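Local coordinates for FACT-Spt16 (PDB 5CE6), which is a subunit of the FACT histone chaperone and probably binds histones H3-H4 through this N-terminal domain during transcription, at residues W48-A53 with K181-D186; L75-F80 with T85-T90; F80-T85 with A103-S108; Q93-C98 with I140-A145; I122-P127 with M136-R141. One frame throughout, in Å; residues are numbered along the deposited sequence.

How the contacts relate
All five contacts belong to the N-terminal lobe, around its six-stranded mixed sheet. Contacts 2 and 3 lie on one face, with centres about 8 Å apart, and share Phe-80 and Thr-85; Leu-78 of one meets Leu-106 of the other. Contacts 4 and 5 use helix 133-145 on the opposite face, with centres about 6 Å apart, and their strands 93-98 and 120-125 are paired neighbours. Contact 1 closes the far edge, about 14 Å from contact 4 between centres, with Phe-182 packed on Ile-140 and Ile-143. The potassium ion, held at Ala-295, Ser-420 and Asn-422, belongs to the separate metallopeptidase-like region.

Contact 1: residues W48-A53 with K181-D186; sequences WGSSDA and KFRLSD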
# COMPACT_ATOMS: atom_id res chain seq x y z
N TRP A 48 8.16 -19.01 -5.90
CA TRP A 48 9.52 -18.47 -5.79
C TRP A 48 10.40 -18.78 -7.00
O TRP A 48 11.63 -18.78 -6.89
CB TRP A 48 10.18 -18.93 -4.50
CG TRP A 48 9.48 -18.43 -3.28
CD1 TRP A 48 8.57 -19.11 -2.52
CD2 TRP A 48 9.60 -17.13 -2.68
NE1 TRP A 48 8.13 -18.32 -1.49
CE2 TRP A 48 8.75 -17.10 -1.56
CE3 TRP A 48 10.36 -15.99 -2.99
CZ2 TRP A 48 8.63 -15.98 -0.74
CZ3 TRP A 48 10.23 -14.87 -2.17
CH2 TRP A 48 9.38 -14.87 -1.06
N GLY A 49 9.76 -19.03 -8.14
CA GLY A 49 10.46 -19.23 -9.40
C GLY A 49 11.60 -20.23 -9.40
O GLY A 49 12.58 -20.05 -10.13
N SER A 50 11.47 -21.28 -8.60
CA SER A 50 12.49 -22.33 -8.47
C SER A 50 13.87 -21.80 -8.05
O SER A 50 14.90 -22.38 -8.41
CB SER A 50 12.61 -23.14 -9.77
OG SER A 50 11.47 -23.94 -9.98
N SER A 51 13.88 -20.70 -7.30
CA SER A 51 15.13 -20.03 -6.97
C SER A 51 15.95 -20.73 -5.88
O SER A 51 15.40 -21.21 -4.89
CB SER A 51 14.88 -18.57 -6.59
OG SER A 51 13.90 -18.47 -5.57
N ASP A 52 17.26 -20.76 -6.09
CA ASP A 52 18.21 -21.33 -5.14
C ASP A 52 18.68 -20.21 -4.23
O ASP A 52 19.14 -20.45 -3.11
CB ASP A 52 19.42 -21.92 -5.87
CG ASP A 52 19.03 -22.83 -7.01
OD1 ASP A 52 18.59 -23.97 -6.74
OD2 ASP A 52 19.20 -22.42 -8.18
N ALA A 53 18.58 -18.98 -4.73
CA ALA A 53 18.99 -17.80 -3.98
C ALA A 53 18.07 -16.63 -4.34
O ALA A 53 17.50 -16.62 -5.42
CB ALA A 53 20.45 -17.46 -4.28
N LYS A 181 25.88 -16.29 -15.33
CA LYS A 181 25.27 -17.43 -16.00
C LYS A 181 23.90 -17.76 -15.42
O LYS A 181 23.17 -18.60 -15.97
CB LYS A 181 26.19 -18.66 -15.90
N PHE A 182 23.54 -17.10 -14.32
CA PHE A 182 22.35 -17.44 -13.55
C PHE A 182 21.05 -17.27 -14.31
O PHE A 182 20.87 -16.32 -15.08
CB PHE A 182 22.25 -16.61 -12.27
CG PHE A 182 23.43 -16.75 -11.36
CD1 PHE A 182 24.18 -17.91 -11.33
CD2 PHE A 182 23.78 -15.71 -10.51
CE1 PHE A 182 25.27 -18.04 -10.48
CE2 PHE A 182 24.86 -15.82 -9.65
CZ PHE A 182 25.61 -16.99 -9.64
N ARG A 183 20.13 -18.20 -14.07
CA ARG A 183 18.75 -18.02 -14.49
C ARG A 183 18.11 -17.05 -13.49
O ARG A 183 18.30 -17.20 -12.29
CB ARG A 183 18.02 -19.36 -14.48
CG ARG A 183 17.05 -19.55 -15.62
CD ARG A 183 15.61 -19.64 -15.12
NE ARG A 183 15.37 -20.86 -14.35
CZ ARG A 183 14.22 -21.16 -13.77
NH1 ARG A 183 13.19 -20.33 -13.85
NH2 ARG A 183 14.09 -22.30 -13.09
N LEU A 184 17.38 -16.06 -13.99
CA LEU A 184 16.74 -15.07 -13.12
C LEU A 184 15.21 -15.23 -13.11
O LEU A 184 14.58 -15.23 -14.16
CB LEU A 184 17.12 -13.65 -13.54
CG LEU A 184 18.60 -13.27 -13.60
CD1 LEU A 184 18.77 -11.80 -13.95
CD2 LEU A 184 19.32 -13.58 -12.29
N SER A 185 14.63 -15.36 -11.91
CA SER A 185 13.18 -15.53 -11.77
C SER A 185 12.54 -14.41 -10.97
O SER A 185 13.07 -13.98 -9.95
CB SER A 185 12.88 -16.86 -11.07
OG SER A 185 13.28 -17.96 -11.86
N ASP A 186 11.38 -13.94 -11.43
CA ASP A 186 10.61 -12.96 -10.68
C ASP A 186 10.03 -13.67 -9.46
O ASP A 186 9.42 -14.73 -9.59
CB ASP A 186 9.50 -12.36 -11.54
CG ASP A 186 8.74 -11.24 -10.85
OD1 ASP A 186 9.17 -10.77 -9.78
OD2 ASP A 186 7.70 -10.81 -11.40
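Gly-49 and Ser-185 form the close part of this contact. The Ser-185 hydroxyl donates to Gly-49 O over 2.8 Å; OG lies in the carbonyl plane, on a lone pair of Gly-49 O, at a C=O...OG angle of 132°. A chi1 of -65° sets OG beside its own backbone N and turns it to this carbonyl. Serine suits the place because its one-carbon arm just spans the gap between the backbones, whose CA atoms at Gly-49 and Ser-185 are 5.2 Å apart. Glycine suits the facing position: a CB on Gly-49 would collide with Ser-185 CB, and the positive phi in the type I' turn from Trp-48 to Ser-51 also favours it. The turn is closed by Ser-51 N on Trp-48 O at 3.0 Å.

The outer side is looser. The exposed Arg-183 folds its chain back at chi2 and chi3, bringing NH2 to 3.7 Å from Ser-50 CB, while its NH1 stays 3.8 Å from Gly-49 O, a touch without a hydrogen bond.

Strand 183-186 is an outermost strand of the sheet and pairs with strand 156-159, whose Thr-156 also binds Asp-52. The turn leads into strand 53-58, beyond 156-159, and Trp-48 reaches back among Phe-36, His-39 and Trp-40 of helix 26-42 and meets Phe-191 of helix 188-196 edge-to-face.

Contact 2: residues L75-F80 with T85-T90; sequences LWLLGF and TIMVFT
Leu-77 and Phe-89 reach for each other from opposite directions, one down from a helix and the other up from the sheet. The methyl CD2 of Leu-77 arrives at the rim of the phenyl ring, close to the ring plane, at 3.8 Å from Phe-89 CZ and 4.0 Å from Phe-89 CE2. With chi1 at -57°, Phe-89 holds CG beside its backbone N, and its ring presents that outer edge to the helix. The same leucine methyl also meets the end of Met-87, where CE is 4.3 Å from Leu-77 CD2. The methionine chain runs out nearly straight before turning at chi3 (59°), a long, flexible chain suited to backbones this far apart: the CA atoms of Leu-77 and Met-87 are separated by 11.6 Å.

This is helix-on-sheet packing in an alpha/beta lobe. Helix 69-78 packs on strand 85-89, and residues 87 and 89, two apart on the strand, face it together. Apolar types suit all three buried positions. Phe-29 of helix 26-42 adds to the cover beside Leu-77, and Phe-36 of the same helix meets the Phe-89 ring edge-to-face. Gly-79, the first residue after the helix, has a positive phi, at backbone angles that would jam a side chain against the preceding carbonyl.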
# COMPACT_ATOMS: atom_id res chain seq x y z
N LEU A 75 12.09 -3.63 5.96
CA LEU A 75 11.25 -3.18 7.08
C LEU A 75 10.62 -4.36 7.82
O LEU A 75 10.56 -4.39 9.05
CB LEU A 75 10.16 -2.23 6.57
CG LEU A 75 10.68 -0.84 6.18
CD1 LEU A 75 9.64 -0.06 5.39
CD2 LEU A 75 11.05 -0.06 7.43
N TRP A 76 10.14 -5.34 7.05
CA TRP A 76 9.48 -6.50 7.62
C TRP A 76 10.46 -7.32 8.44
O TRP A 76 10.18 -7.71 9.58
CB TRP A 76 8.90 -7.35 6.48
CG TRP A 76 8.09 -8.54 6.92
CD1 TRP A 76 6.83 -8.53 7.46
CD2 TRP A 76 8.46 -9.92 6.79
NE1 TRP A 76 6.41 -9.82 7.70
CE2 TRP A 76 7.39 -10.69 7.29
CE3 TRP A 76 9.59 -10.57 6.30
CZ2 TRP A 76 7.43 -12.08 7.32
CZ3 TRP A 76 9.63 -11.95 6.32
CH2 TRP A 76 8.56 -12.69 6.84
N LEU A 77 11.64 -7.55 7.87
CA LEU A 77 12.62 -8.44 8.49
C LEU A 77 13.37 -7.75 9.64
O LEU A 77 13.56 -8.34 10.72
CB LEU A 77 13.61 -8.92 7.42
CG LEU A 77 14.27 -10.30 7.50
CD1 LEU A 77 13.23 -11.39 7.73
CD2 LEU A 77 15.05 -10.58 6.23
N LEU A 78 13.78 -6.50 9.40
CA LEU A 78 14.74 -5.82 10.28
C LEU A 78 14.14 -4.62 11.03
O LEU A 78 14.73 -4.14 12.00
CB LEU A 78 15.96 -5.36 9.47
CG LEU A 78 16.79 -6.50 8.88
CD1 LEU A 78 17.68 -6.01 7.74
CD2 LEU A 78 17.64 -7.15 9.95
N GLY A 79 13.00 -4.14 10.56
CA GLY A 79 12.31 -3.04 11.24
C GLY A 79 12.81 -1.67 10.83
O GLY A 79 12.36 -0.66 11.38
N PHE A 80 13.73 -1.63 9.87
CA PHE A 80 14.33 -0.37 9.41
C PHE A 80 14.67 -0.47 7.93
O PHE A 80 14.90 -1.56 7.41
CB PHE A 80 15.62 -0.05 10.18
CG PHE A 80 15.44 0.09 11.66
CD1 PHE A 80 15.01 1.29 12.21
CD2 PHE A 80 15.70 -0.98 12.50
CE1 PHE A 80 14.84 1.42 13.58
CE2 PHE A 80 15.53 -0.86 13.87
CZ PHE A 80 15.10 0.34 14.41
N THR A 85 21.71 -0.79 -0.19
CA THR A 85 22.10 -2.07 0.38
C THR A 85 21.60 -3.19 -0.51
O THR A 85 20.48 -3.15 -1.01
CB THR A 85 21.54 -2.24 1.81
OG1 THR A 85 22.11 -1.25 2.67
CG2 THR A 85 21.84 -3.62 2.37
N ILE A 86 22.44 -4.20 -0.72
CA ILE A 86 22.04 -5.42 -1.42
C ILE A 86 22.06 -6.58 -0.43
O ILE A 86 23.03 -6.75 0.30
CB ILE A 86 23.01 -5.72 -2.56
CG1 ILE A 86 22.98 -4.61 -3.62
CG2 ILE A 86 22.70 -7.07 -3.19
CD1 ILE A 86 24.24 -4.58 -4.50
N MET A 87 21.01 -7.39 -0.42
CA MET A 87 20.97 -8.56 0.46
C MET A 87 20.62 -9.79 -0.36
O MET A 87 19.63 -9.79 -1.09
CB MET A 87 19.96 -8.35 1.59
CG MET A 87 19.84 -9.51 2.55
SD MET A 87 19.01 -8.97 4.06
CE MET A 87 17.44 -8.40 3.41
N VAL A 88 21.44 -10.83 -0.22
CA VAL A 88 21.23 -12.07 -0.98
C VAL A 88 21.09 -13.28 -0.06
O VAL A 88 22.00 -13.61 0.70
CB VAL A 88 22.37 -12.32 -1.98
CG1 VAL A 88 22.17 -13.66 -2.68
CG2 VAL A 88 22.44 -11.20 -3.01
N PHE A 89 19.94 -13.94 -0.16
CA PHE A 89 19.66 -15.11 0.65
C PHE A 89 20.05 -16.36 -0.11
O PHE A 89 19.68 -16.50 -1.27
CB PHE A 89 18.17 -15.18 0.97
CG PHE A 89 17.66 -13.97 1.68
CD1 PHE A 89 17.14 -12.90 0.96
CD2 PHE A 89 17.69 -13.90 3.06
CE1 PHE A 89 16.66 -11.77 1.61
CE2 PHE A 89 17.22 -12.79 3.72
CZ PHE A 89 16.70 -11.72 3.00
N THR A 90 20.79 -17.25 0.53
CA THR A 90 21.05 -18.57 -0.03
C THR A 90 20.60 -19.61 1.00
O THR A 90 20.15 -19.26 2.08
CB THR A 90 22.54 -18.80 -0.40
OG1 THR A 90 23.32 -19.04 0.78
CG2 THR A 90 23.12 -17.61 -1.15

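Contact 3: residues F80-T85 with A103-S108; sequences FEFPET and ASILES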
# COMPACT_ATOMS: atom_id res chain seq x y z
N PHE A 80 13.73 -1.63 9.87
CA PHE A 80 14.33 -0.37 9.41
C PHE A 80 14.67 -0.47 7.93
O PHE A 80 14.90 -1.56 7.41
CB PHE A 80 15.62 -0.05 10.18
CG PHE A 80 15.44 0.09 11.66
CD1 PHE A 80 15.01 1.29 12.21
CD2 PHE A 80 15.70 -0.98 12.50
CE1 PHE A 80 14.84 1.42 13.58
CE2 PHE A 80 15.53 -0.86 13.87
CZ PHE A 80 15.10 0.34 14.41
N GLU A 81 14.72 0.68 7.27
CA GLU A 81 15.19 0.74 5.90
C GLU A 81 16.70 0.63 5.89
O GLU A 81 17.37 1.11 6.81
CB GLU A 81 14.80 2.05 5.24
CG GLU A 81 13.33 2.18 4.91
CD GLU A 81 13.03 3.42 4.09
OE1 GLU A 81 13.50 3.50 2.94
OE2 GLU A 81 12.33 4.32 4.61
N PHE A 82 17.23 0.02 4.83
CA PHE A 82 18.66 -0.04 4.60
C PHE A 82 18.92 0.42 3.17
O PHE A 82 19.03 -0.39 2.25
CB PHE A 82 19.17 -1.48 4.81
CG PHE A 82 19.35 -1.86 6.26
CD1 PHE A 82 18.25 -2.17 7.06
CD2 PHE A 82 20.62 -1.95 6.82
CE1 PHE A 82 18.42 -2.53 8.40
CE2 PHE A 82 20.80 -2.31 8.15
CZ PHE A 82 19.70 -2.61 8.94
N PRO A 83 19.00 1.75 2.97
CA PRO A 83 19.20 2.28 1.62
C PRO A 83 20.58 1.90 1.10
O PRO A 83 21.48 1.61 1.90
CB PRO A 83 19.10 3.79 1.81
CG PRO A 83 18.40 3.98 3.13
CD PRO A 83 18.86 2.82 3.97
N GLU A 84 20.74 1.92 -0.22
CA GLU A 84 21.98 1.52 -0.89
C GLU A 84 22.57 0.22 -0.31
O GLU A 84 23.76 0.15 0.02
CB GLU A 84 23.00 2.66 -0.89
CG GLU A 84 24.01 2.56 -2.02
CD GLU A 84 24.95 3.75 -2.07
OE1 GLU A 84 25.51 4.12 -1.01
OE2 GLU A 84 25.13 4.30 -3.17
N THR A 85 21.71 -0.79 -0.19
CA THR A 85 22.10 -2.07 0.38
C THR A 85 21.60 -3.19 -0.51
O THR A 85 20.48 -3.15 -1.01
CB THR A 85 21.54 -2.24 1.81
OG1 THR A 85 22.11 -1.25 2.67
CG2 THR A 85 21.84 -3.62 2.37
N ALA A 103 26.75 -2.27 8.52
CA ALA A 103 27.34 -3.56 8.85
C ALA A 103 27.53 -3.74 10.35
O ALA A 103 27.31 -4.83 10.88
CB ALA A 103 28.67 -3.72 8.13
N SER A 104 27.93 -2.68 11.04
CA SER A 104 28.11 -2.73 12.49
C SER A 104 26.76 -2.97 13.16
O SER A 104 26.67 -3.61 14.21
CB SER A 104 28.72 -1.44 13.01
OG SER A 104 30.02 -1.24 12.49
N ILE A 105 25.70 -2.46 12.54
CA ILE A 105 24.35 -2.67 13.04
C ILE A 105 23.92 -4.11 12.82
O ILE A 105 23.33 -4.74 13.70
CB ILE A 105 23.37 -1.71 12.35
CG1 ILE A 105 23.71 -0.26 12.69
CG2 ILE A 105 21.93 -2.03 12.75
CD1 ILE A 105 23.02 0.76 11.81
N LEU A 106 24.23 -4.65 11.64
CA LEU A 106 23.81 -6.00 11.28
C LEU A 106 24.59 -7.10 11.99
O LEU A 106 24.19 -8.27 11.95
CB LEU A 106 23.87 -6.20 9.76
CG LEU A 106 22.81 -5.44 8.96
CD1 LEU A 106 23.06 -5.52 7.47
CD2 LEU A 106 21.41 -5.96 9.29
N GLU A 107 25.70 -6.75 12.63
CA GLU A 107 26.46 -7.71 13.43
C GLU A 107 25.55 -8.46 14.42
O GLU A 107 25.74 -9.64 14.68
CB GLU A 107 27.60 -7.03 14.18
CG GLU A 107 28.81 -6.71 13.32
CD GLU A 107 29.57 -7.95 12.90
OE1 GLU A 107 29.43 -8.99 13.57
OE2 GLU A 107 30.31 -7.88 11.90
N SER A 108 24.56 -7.75 14.94
CA SER A 108 23.71 -8.28 16.00
C SER A 108 22.76 -9.39 15.56
O SER A 108 22.22 -10.12 16.39
CB SER A 108 22.90 -7.15 16.65
OG SER A 108 22.02 -6.56 15.71
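The carbonyl oxygen of Ile-105, a residue whose side chain touches Phe-82, receives the hydroxyl of Ser-108 at 3.0 Å from OG. The approach is almost straight on, with a C=O...OG angle of 174°, and Ser-108 N adds a weak bond to the same oxygen. Serine thus occupies a carbonyl near the end of the helix, where fewer backbone N-H groups follow.

Across the contact the meeting is wholly apolar. Phe-82 and Leu-106 overlap alongside one another, pointing opposite ways, so that the far corner of the ring meets the branched end of the leucine: Phe-82 CZ is 3.8 Å from Leu-106 CD2, and Phe-82 CE2 is 3.8 Å from Leu-106 CG. With chi1 at -79°, the phenylalanine ring leans out of its loop toward the helix. Ile-105 adds its CG2 more loosely, 4.5 Å from Phe-82 CZ, on the exposed side. Replacing Leu-106 with an alanine would probably open a gap beside Phe-82 and leave the end of its ring free to shift.

At the other end of the loop, Thr-85 OG1 donates to Pro-83 O from well above the carbonyl plane, tying down the bend where a G1 beta bulge sets Glu-84 and Thr-85 against Cys-58.

Leu-106 also packs on Leu-78 of helix 69-78, Val-96 of strand 93-98 and Leu-123 of strand 120-125. Helix 100-106 belongs to the crossover between those two parallel strands, and the loop 80-84 borders it on the way from helix 69-78 to strand 85-89.

Contact 4: residues Q93-C98 with I140-A145; sequences QIHVLC and IRAIRA
The imidazole of His-95 takes the methyl group of Ala-142 obliquely near its outer corner, with Ala-142 CB 3.4 Å from His-95 NE2 and 3.6 Å from His-95 CE1. At that same corner NE2 donates to Gln-93 OE1 over 3.0 Å, with an N-H...O angle of 149°. The oxygen lies slightly out of the ring plane, whereas the nitrogen stands well above the Gln-93 amide plane, 69° out of it. On the other ring nitrogen, ND1 is hydrogen-bonded to NE2 of His-124 on the adjacent strand, an arrangement consistent with ND1 acting as acceptor. Both polar atoms of His-95 thus have partners although the residue is buried, and its rotation is fixed from two points.

The glutamine reaches the histidine because both have chi1 near -60° and stand two residues apart on one side of the strand. Its OE1 also lies 4.0 Å from Ala-142 CB. An alanine suits the helix here: its lone methyl lets the helix backbone come close, Ala-142 CA 8.8 Å from Gln-93 CA, while leaving room for the histidine ring. Ile-139 adds to this cover. The whole is a helix laid over the face of a mixed beta sheet, as expected of this alpha/beta lobe, related to the N-terminal domains of aminopeptidase P-like proteins.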
# COMPACT_ATOMS: atom_id res chain seq x y z
N GLN A 93 23.57 -19.21 3.73
CA GLN A 93 24.16 -17.90 4.01
C GLN A 93 23.23 -16.75 3.64
O GLN A 93 22.33 -16.91 2.81
CB GLN A 93 25.48 -17.73 3.25
CG GLN A 93 26.52 -18.80 3.50
CD GLN A 93 27.81 -18.55 2.75
OE1 GLN A 93 27.81 -18.43 1.52
NE2 GLN A 93 28.91 -18.45 3.48
N ILE A 94 23.45 -15.60 4.26
CA ILE A 94 22.83 -14.35 3.80
C ILE A 94 23.97 -13.36 3.59
O ILE A 94 24.68 -13.05 4.53
CB ILE A 94 21.86 -13.78 4.83
CG1 ILE A 94 20.75 -14.80 5.13
CG2 ILE A 94 21.22 -12.48 4.31
CD1 ILE A 94 19.70 -14.31 6.11
N HIS A 95 24.13 -12.87 2.37
CA HIS A 95 25.18 -11.91 2.07
C HIS A 95 24.60 -10.51 2.02
O HIS A 95 23.55 -10.30 1.44
CB HIS A 95 25.84 -12.26 0.74
CG HIS A 95 26.60 -13.54 0.76
ND1 HIS A 95 27.97 -13.59 0.95
CD2 HIS A 95 26.20 -14.82 0.63
CE1 HIS A 95 28.37 -14.85 0.93
NE2 HIS A 95 27.31 -15.62 0.73
N VAL A 96 25.28 -9.57 2.66
CA VAL A 96 24.84 -8.19 2.65
C VAL A 96 25.98 -7.32 2.15
O VAL A 96 27.10 -7.47 2.61
CB VAL A 96 24.42 -7.72 4.05
CG1 VAL A 96 23.86 -6.32 4.01
CG2 VAL A 96 23.37 -8.68 4.65
N LEU A 97 25.70 -6.44 1.19
CA LEU A 97 26.68 -5.46 0.73
C LEU A 97 26.16 -4.10 1.15
O LEU A 97 25.09 -3.69 0.70
CB LEU A 97 26.84 -5.52 -0.79
CG LEU A 97 27.79 -4.51 -1.43
CD1 LEU A 97 29.13 -4.54 -0.73
CD2 LEU A 97 27.96 -4.81 -2.91
N CYS A 98 26.89 -3.42 2.02
CA CYS A 98 26.39 -2.19 2.64
C CYS A 98 27.53 -1.37 3.22
O CYS A 98 28.67 -1.81 3.21
CB CYS A 98 25.39 -2.52 3.75
SG CYS A 98 26.09 -3.47 5.13
N ILE A 140 28.36 -13.21 -5.94
CA ILE A 140 27.97 -14.03 -7.09
C ILE A 140 28.70 -15.38 -7.09
O ILE A 140 28.09 -16.41 -7.42
CB ILE A 140 28.15 -13.24 -8.41
CG1 ILE A 140 27.03 -12.20 -8.55
CG2 ILE A 140 28.15 -14.17 -9.61
CD1 ILE A 140 27.43 -10.93 -9.31
N ARG A 141 29.97 -15.39 -6.70
CA ARG A 141 30.71 -16.65 -6.55
C ARG A 141 30.13 -17.56 -5.47
O ARG A 141 30.09 -18.78 -5.63
CB ARG A 141 32.19 -16.39 -6.26
CG ARG A 141 32.98 -15.87 -7.45
CD ARG A 141 34.48 -16.05 -7.24
NE ARG A 141 34.92 -15.42 -6.00
CZ ARG A 141 35.25 -14.14 -5.88
NH1 ARG A 141 35.19 -13.33 -6.93
NH2 ARG A 141 35.64 -13.66 -4.71
N ALA A 142 29.70 -16.97 -4.36
CA ALA A 142 29.13 -17.74 -3.26
C ALA A 142 27.82 -18.40 -3.67
O ALA A 142 27.58 -19.56 -3.35
CB ALA A 142 28.92 -16.87 -2.03
N ILE A 143 26.97 -17.65 -4.37
CA ILE A 143 25.72 -18.19 -4.91
C ILE A 143 25.99 -19.43 -5.75
O ILE A 143 25.34 -20.46 -5.59
CB ILE A 143 24.99 -17.13 -5.78
CG1 ILE A 143 24.52 -15.95 -4.94
CG2 ILE A 143 23.81 -17.75 -6.52
CD1 ILE A 143 23.98 -14.79 -5.76
N ARG A 144 26.97 -19.32 -6.65
CA ARG A 144 27.38 -20.45 -7.49
C ARG A 144 27.89 -21.61 -6.64
O ARG A 144 27.56 -22.77 -6.90
CB ARG A 144 28.47 -20.00 -8.47
N ALA A 145 28.69 -21.29 -5.63
CA ALA A 145 29.28 -22.31 -4.76
C ALA A 145 28.19 -23.13 -4.07
O ALA A 145 28.29 -24.36 -4.00
CB ALA A 145 30.18 -21.66 -3.73

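Contact 5: residues I122-P127 with M136-R141; sequences ILHVKP and MDAIIR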
# COMPACT_ATOMS: atom_id res chain seq x y z
N ILE A 122 26.97 -12.97 6.14
CA ILE A 122 28.29 -12.52 5.69
C ILE A 122 28.18 -11.06 5.30
O ILE A 122 27.44 -10.72 4.39
CB ILE A 122 28.76 -13.33 4.49
CG1 ILE A 122 28.80 -14.82 4.83
CG2 ILE A 122 30.14 -12.86 4.03
CD1 ILE A 122 29.70 -15.14 5.99
N LEU A 123 28.92 -10.20 5.99
CA LEU A 123 28.81 -8.77 5.73
C LEU A 123 29.94 -8.28 4.84
O LEU A 123 31.11 -8.43 5.18
CB LEU A 123 28.75 -7.99 7.04
CG LEU A 123 27.56 -8.35 7.93
CD1 LEU A 123 27.65 -7.65 9.27
CD2 LEU A 123 26.26 -8.00 7.24
N HIS A 124 29.59 -7.72 3.69
CA HIS A 124 30.58 -7.17 2.77
C HIS A 124 30.50 -5.66 2.86
O HIS A 124 29.52 -5.06 2.43
CB HIS A 124 30.27 -7.62 1.34
CG HIS A 124 30.12 -9.10 1.19
ND1 HIS A 124 31.15 -9.91 0.75
CD2 HIS A 124 29.07 -9.93 1.41
CE1 HIS A 124 30.74 -11.17 0.71
NE2 HIS A 124 29.48 -11.20 1.11
N VAL A 125 31.53 -5.04 3.44
CA VAL A 125 31.51 -3.60 3.69
C VAL A 125 31.98 -2.82 2.46
O VAL A 125 33.10 -3.03 1.98
CB VAL A 125 32.43 -3.22 4.87
CG1 VAL A 125 32.50 -1.70 5.01
CG2 VAL A 125 31.95 -3.86 6.15
N LYS A 126 31.14 -1.91 1.98
CA LYS A 126 31.51 -1.05 0.85
C LYS A 126 31.97 0.33 1.31
O LYS A 126 31.22 1.05 1.98
CB LYS A 126 30.34 -0.89 -0.13
CG LYS A 126 30.74 -0.20 -1.44
CD LYS A 126 29.52 0.27 -2.21
CE LYS A 126 28.94 1.54 -1.60
NZ LYS A 126 29.84 2.71 -1.75
N PRO A 127 33.20 0.69 0.95
CA PRO A 127 33.74 2.04 1.14
C PRO A 127 32.86 3.05 0.42
O PRO A 127 32.30 2.72 -0.63
CB PRO A 127 35.12 1.97 0.47
CG PRO A 127 35.47 0.52 0.46
CD PRO A 127 34.16 -0.20 0.29
N MET A 136 30.39 -7.58 -5.13
CA MET A 136 29.32 -8.19 -5.91
C MET A 136 29.81 -9.49 -6.55
O MET A 136 29.09 -10.49 -6.57
CB MET A 136 28.80 -7.23 -6.97
CG MET A 136 28.29 -5.91 -6.43
SD MET A 136 27.61 -4.85 -7.73
CE MET A 136 27.25 -3.36 -6.81
N ASP A 137 31.04 -9.47 -7.07
CA ASP A 137 31.63 -10.67 -7.67
C ASP A 137 31.77 -11.79 -6.63
O ASP A 137 31.53 -12.96 -6.93
CB ASP A 137 33.00 -10.37 -8.28
CG ASP A 137 32.91 -9.47 -9.51
OD1 ASP A 137 31.82 -9.38 -10.10
OD2 ASP A 137 33.95 -8.87 -9.88
N ALA A 138 32.17 -11.43 -5.42
CA ALA A 138 32.31 -12.41 -4.34
C ALA A 138 30.96 -13.03 -3.99
O ALA A 138 30.84 -14.25 -3.82
CB ALA A 138 32.94 -11.77 -3.12
N ILE A 139 29.95 -12.18 -3.86
CA ILE A 139 28.59 -12.65 -3.58
C ILE A 139 28.11 -13.60 -4.69
O ILE A 139 27.53 -14.65 -4.41
CB ILE A 139 27.60 -11.47 -3.42
CG1 ILE A 139 27.97 -10.63 -2.20
CG2 ILE A 139 26.19 -11.98 -3.29
CD1 ILE A 139 27.02 -9.48 -1.93
N ILE A 140 28.36 -13.21 -5.94
CA ILE A 140 27.97 -14.03 -7.09
C ILE A 140 28.70 -15.38 -7.09
O ILE A 140 28.09 -16.41 -7.42
CB ILE A 140 28.15 -13.24 -8.41
CG1 ILE A 140 27.03 -12.20 -8.55
CG2 ILE A 140 28.15 -14.17 -9.61
CD1 ILE A 140 27.43 -10.93 -9.31
N ARG A 141 29.97 -15.39 -6.70
CA ARG A 141 30.71 -16.65 -6.55
C ARG A 141 30.13 -17.56 -5.47
O ARG A 141 30.09 -18.78 -5.63
CB ARG A 141 32.19 -16.39 -6.26
CG ARG A 141 32.98 -15.87 -7.45
CD ARG A 141 34.48 -16.05 -7.24
NE ARG A 141 34.92 -15.42 -6.00
CZ ARG A 141 35.25 -14.14 -5.88
NH1 ARG A 141 35.19 -13.33 -6.93
NH2 ARG A 141 35.64 -13.66 -4.71
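Ile-139 sits over one face of the His-124 imidazole, in the beta-alpha-beta crossover where strand 120-125 passes through helix 133-145 to the parallel strand 156-159. Its CG1 lies 3.9 Å from the ring centroid and 20° off the normal, a CH-pi contact shifted toward the NE2-CD2 side of the ring, with CG1 3.7 Å from His-124 NE2. The isoleucine owes this to its torsions: chi1 at -64° puts CG1 beside the backbone N, and a straight chi2 carries CD1 onward to 3.9 Å from His-124 CD2. A beta-branched residue suits the place, since CG1 leans on the ring while CG2, the other branch, meets Val-88 in the sheet. His-124, whose NE2 is bonded to His-95, rises from the strand with chi1 at -53° to meet the helix, and its CE1 also nears the small Ala-138, 4.5 Å from that CB.

Replacing His-124 with a leucine would probably leave ND1 of His-95 without its mate and Ile-139 without an aromatic face.

Arg-141 folds back along its own helix, laying its guanidinium over Ala-138 CA. Further along the chain from His-124, Lys-126 curls at chi3 and chi4, and its NZ bonds both Asp-130 O and, 2.7 Å away, Pro-127 O.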